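Local coordinates for protein agmatinase (Deinococcus radiodurans, PDB 1WOH) that probably hydrolyses agmatine to putrescine and urea, as a manganese-dependent member of the arginase (ureohydrolase) family, at residues V36-D39 with I40-G43; T73-Q76 with G77-F80. One frame throughout, in Å; residues are numbered along the deposited sequence.

Contact 1: residues V36-D39 with I40-G43; sequences VPFD and IALG
Ile40 lays its CG1 methylene over one face of the Phe38 ring, a CH-pi contact with CG1 3.8 Å from the ring centroid and 30° off the ring normal. The closest approach is Phe38 CZ to Ile40 CG1, 3.3 Å; Ile40 CD1, at about the same height, passes out beyond the CE1-CZ rim. A chi1 of -179° sets the Phe38 ring beside its carbonyl carbon, on the side of the turn. Ala41 CB comes instead to the ring edge, 3.8 Å from Phe38 CE2. With a leucine in place of Phe38 the ring is gone, and Ile40 CG1 would probably lose its CH-pi partner and the Ala41 methyl its neighbour at the ring edge. Leu42, its CG between the backbone N and the carbonyl carbon (chi1 54°), brings CG to 3.1 Å from Asp39 O, while its CD2 rests 3.9 Å from Asp39 CB.

The polar contacts follow the type I beta turn from Asp39 to Leu42. Water 1 sits between Asp39 O (3.1 Å) and Leu42 O (2.9 Å), placed to donate to either, though other acceptors compete for its protons. Asp39 OD1 forms a salt bridge with Arg49, OD2 accepts from Gly47 N, and Ala41 N bonds Asp120 OD2.

The turn, in the loop between strand 31-36 and helix 51-59, puts Leu42 about 8 Å, side chain to side chain, from His121, a manganese ligand in another structure of this protein. Phe38 also packs on Ala96 of helix 93-108, and Ile40 meets Ile40 of a neighbouring subunit.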
loop_
_atom_site.group_PDB
_atom_site.type_symbol
_atom_site.label_atom_id
_atom_site.label_comp_id
_atom_site.label_asym_id
_atom_site.label_seq_id
_atom_site.Cartn_x
_atom_site.Cartn_y
_atom_site.Cartn_z
ATOM N N VAL A 36 22.961 -11.225 -4.506
ATOM C CA VAL A 36 23.791 -10.195 -3.895
ATOM C C VAL A 36 22.840 -9.111 -3.378
ATOM O O VAL A 36 22.616 -8.098 -4.046
ATOM C CB VAL A 36 24.759 -9.577 -4.925
ATOM C CG1 VAL A 36 25.742 -8.652 -4.215
ATOM C CG2 VAL A 36 25.502 -10.683 -5.683
ATOM N N PRO A 37 22.270 -9.318 -2.173
ATOM C CA PRO A 37 21.324 -8.404 -1.517
ATOM C C PRO A 37 21.999 -7.168 -0.941
ATOM O O PRO A 37 21.976 -6.934 0.266
ATOM C CB PRO A 37 20.682 -9.292 -0.451
ATOM C CG PRO A 37 21.823 -10.153 -0.028
ATOM C CD PRO A 37 22.503 -10.515 -1.339
ATOM N N PHE A 38 22.577 -6.379 -1.837
ATOM C CA PHE A 38 23.320 -5.173 -1.485
ATOM C C PHE A 38 22.690 -3.965 -2.168
ATOM O O PHE A 38 22.624 -3.922 -3.393
ATOM C CB PHE A 38 24.764 -5.357 -1.967
ATOM C CG PHE A 38 25.678 -4.206 -1.664
ATOM C CD1 PHE A 38 26.503 -4.237 -0.547
ATOM C CD2 PHE A 38 25.752 -3.112 -2.525
ATOM C CE1 PHE A 38 27.400 -3.197 -0.290
ATOM C CE2 PHE A 38 26.647 -2.061 -2.280
ATOM C CZ PHE A 38 27.473 -2.110 -1.157
ATOM N N ASP A 39 22.236 -2.985 -1.389
ATOM C CA ASP A 39 21.640 -1.793 -1.981
ATOM C C ASP A 39 22.076 -0.481 -1.332
ATOM O O ASP A 39 21.467 0.565 -1.575
ATOM C CB ASP A 39 20.096 -1.885 -1.988
ATOM C CG ASP A 39 19.474 -1.825 -0.593
ATOM O OD1 ASP A 39 20.188 -1.552 0.397
ATOM O OD2 ASP A 39 18.244 -2.044 -0.492
ATOM N N ILE A 40 23.154 -0.507 -0.548
ATOM C CA ILE A 40 23.585 0.723 0.107
ATOM C C ILE A 40 24.376 1.700 -0.768
ATOM O O ILE A 40 24.760 2.782 -0.306
ATOM C CB ILE A 40 24.395 0.422 1.389
ATOM C CG1 ILE A 40 25.598 -0.467 1.062
ATOM C CG2 ILE A 40 23.498 -0.252 2.418
ATOM C CD1 ILE A 40 26.526 -0.672 2.247
ATOM N N ALA A 41 24.604 1.344 -2.029
ATOM C CA ALA A 41 25.347 2.222 -2.923
ATOM C C ALA A 41 24.458 3.071 -3.833
ATOM O O ALA A 41 24.954 3.941 -4.546
ATOM C CB ALA A 41 26.334 1.401 -3.772
ATOM N N LEU A 42 23.148 2.835 -3.825
ATOM C CA LEU A 42 22.285 3.640 -4.681
ATOM C C LEU A 42 22.077 5.029 -4.069
ATOM O O LEU A 42 22.215 5.223 -2.860
ATOM C CB LEU A 42 20.951 2.926 -4.922
ATOM C CG LEU A 42 20.154 2.465 -3.709
ATOM C CD1 LEU A 42 19.288 3.609 -3.195
ATOM C CD2 LEU A 42 19.278 1.293 -4.111
ATOM N N GLY A 43 21.751 6.004 -4.905
ATOM C CA GLY A 43 21.584 7.351 -4.392
ATOM C C GLY A 43 20.184 7.830 -4.074
ATOM O O GLY A 43 20.026 8.932 -3.553
HETATM O O HOH W 1 21.636 3.545 -0.626
#

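Contact 2: residues T73-Q76 with G77-F80; sequences TRLQ and GVTF
Leu75 and Val78 close a type II beta turn, Val78 N donating to Leu75 O at 3.2 Å with an N-H...O angle of 162°, although the donor stands 61° out of the carbonyl plane. Gly77, with a positive phi, occupies the third position of the turn, where a side chain would collide with Gln76 O. Leu75 O also accepts from water 2 at 2.7 Å, and this water donates to Val78 O as well, so a second, solvent-mediated link joins the two ends.

The side chains of Leu75 and Val78 meet obliquely, Leu75 CD2 lying 3.8 Å from Val78 CG2. Val78 CG2 also presses against the Leu75 backbone, 3.5 Å from its CA; the methyl reaches it because CG2 stands anti to Val78's own carbonyl carbon, with CG1 anti to the backbone N. The other Leu75 methyl, CD1, approaches the edge of the Phe80 ring near its plane, 4.1 Å from CZ, and the two side chains cross at about a right angle. Leu75 and Phe80 also touch helix 284-302, at Cys298 and Met294, while Val78 and Phe80 lean on Val31.

Glycine at the third position is characteristic of type II turns. This one carries the chain from the small antiparallel pair 66-67 and 73-74 into strand 80-85, an outermost strand, within this chain, of the parallel sheet in the alpha/beta arginase fold.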
loop_
_atom_site.group_PDB
_atom_site.type_symbol
_atom_site.label_atom_id
_atom_site.label_comp_id
_atom_site.label_asym_id
_atom_site.label_seq_id
_atom_site.Cartn_x
_atom_site.Cartn_y
_atom_site.Cartn_z
ATOM N N THR A 73 10.054 -27.543 -27.030
ATOM C CA THR A 73 10.479 -27.362 -25.648
ATOM C C THR A 73 11.871 -26.753 -25.536
ATOM O O THR A 73 12.779 -27.105 -26.290
ATOM C CB THR A 73 10.464 -28.701 -24.895
ATOM O OG1 THR A 73 9.132 -29.229 -24.906
ATOM C CG2 THR A 73 10.922 -28.516 -23.445
ATOM N N ARG A 74 12.032 -25.831 -24.592
ATOM C CA ARG A 74 13.323 -25.185 -24.379
ATOM C C ARG A 74 13.803 -25.464 -22.962
ATOM O O ARG A 74 12.998 -25.631 -22.049
ATOM C CB ARG A 74 13.217 -23.680 -24.641
ATOM C CG ARG A 74 13.124 -23.337 -26.129
ATOM C CD ARG A 74 13.172 -21.846 -26.382
ATOM N NE ARG A 74 12.018 -21.159 -25.819
ATOM C CZ ARG A 74 11.815 -19.847 -25.906
ATOM N NH1 ARG A 74 12.695 -19.078 -26.537
ATOM N NH2 ARG A 74 10.732 -19.306 -25.363
ATOM N N LEU A 75 15.121 -25.521 -22.799
ATOM C CA LEU A 75 15.765 -25.816 -21.523
ATOM C C LEU A 75 15.534 -27.253 -21.069
ATOM O O LEU A 75 15.648 -27.572 -19.886
ATOM C CB LEU A 75 15.309 -24.838 -20.432
ATOM C CG LEU A 75 15.790 -23.399 -20.638
ATOM C CD1 LEU A 75 15.315 -22.537 -19.472
ATOM C CD2 LEU A 75 17.314 -23.361 -20.737
ATOM N N GLN A 76 15.216 -28.131 -22.013
ATOM C CA GLN A 76 15.001 -29.530 -21.670
ATOM C C GLN A 76 16.338 -30.146 -21.263
ATOM O O GLN A 76 17.313 -30.088 -22.012
ATOM C CB GLN A 76 14.419 -30.292 -22.863
ATOM C CG GLN A 76 14.295 -31.789 -22.630
ATOM C CD GLN A 76 13.335 -32.135 -21.506
ATOM O OE1 GLN A 76 13.342 -33.255 -20.994
ATOM N NE2 GLN A 76 12.496 -31.179 -21.123
ATOM N N GLY A 77 16.386 -30.722 -20.067
ATOM C CA GLY A 77 17.616 -31.336 -19.599
ATOM C C GLY A 77 18.653 -30.361 -19.069
ATOM O O GLY A 77 19.744 -30.767 -18.669
ATOM N N VAL A 78 18.332 -29.072 -19.070
ATOM C CA VAL A 78 19.269 -28.075 -18.561
ATOM C C VAL A 78 19.144 -28.046 -17.042
ATOM O O VAL A 78 18.068 -27.784 -16.502
ATOM C CB VAL A 78 18.974 -26.678 -19.146
ATOM C CG1 VAL A 78 19.959 -25.654 -18.586
ATOM C CG2 VAL A 78 19.085 -26.726 -20.664
ATOM N N THR A 79 20.245 -28.328 -16.354
ATOM C CA THR A 79 20.239 -28.363 -14.896
ATOM C C THR A 79 20.454 -26.993 -14.255
ATOM O O THR A 79 21.226 -26.171 -14.760
ATOM C CB THR A 79 21.310 -29.338 -14.357
ATOM O OG1 THR A 79 22.615 -28.891 -14.741
ATOM C CG2 THR A 79 21.081 -30.737 -14.918
ATOM N N PHE A 80 19.762 -26.777 -13.138
ATOM C CA PHE A 80 19.831 -25.530 -12.373
ATOM C C PHE A 80 20.259 -25.765 -10.926
ATOM O O PHE A 80 20.090 -26.853 -10.377
ATOM C CB PHE A 80 18.459 -24.838 -12.343
ATOM C CG PHE A 80 18.095 -24.134 -13.615
ATOM C CD1 PHE A 80 17.789 -24.849 -14.768
ATOM C CD2 PHE A 80 18.056 -22.743 -13.656
ATOM C CE1 PHE A 80 17.448 -24.184 -15.949
ATOM C CE2 PHE A 80 17.717 -22.064 -14.829
ATOM C CZ PHE A 80 17.413 -22.785 -15.979
HETATM O O HOH W 2 15.534 -27.129 -17.192
#

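Overall arrangement
Contacts 1 and 2 lie on opposite sides of the chain's centre, about 32 Å apart between centres, without touching. Contact 1 is largely buried; contact 2 lies at the surface, with Leu75 its only buried member among the touching residues. Each belongs to a turn with a water between its end carbonyls, but only the turn in contact 2 is closed by a direct hydrogen bond. An aromatic face and a buried carboxylate mark contact 1, whereas in contact 2 aliphatic contacts, with Phe80 met at its ring edge, go with a glycine turn. Their elements connect through neighbouring strands: contact 1 follows strand 31-36, and contact 2 leads into its sheet neighbour 80-85. Contact 2 is far from the metal site.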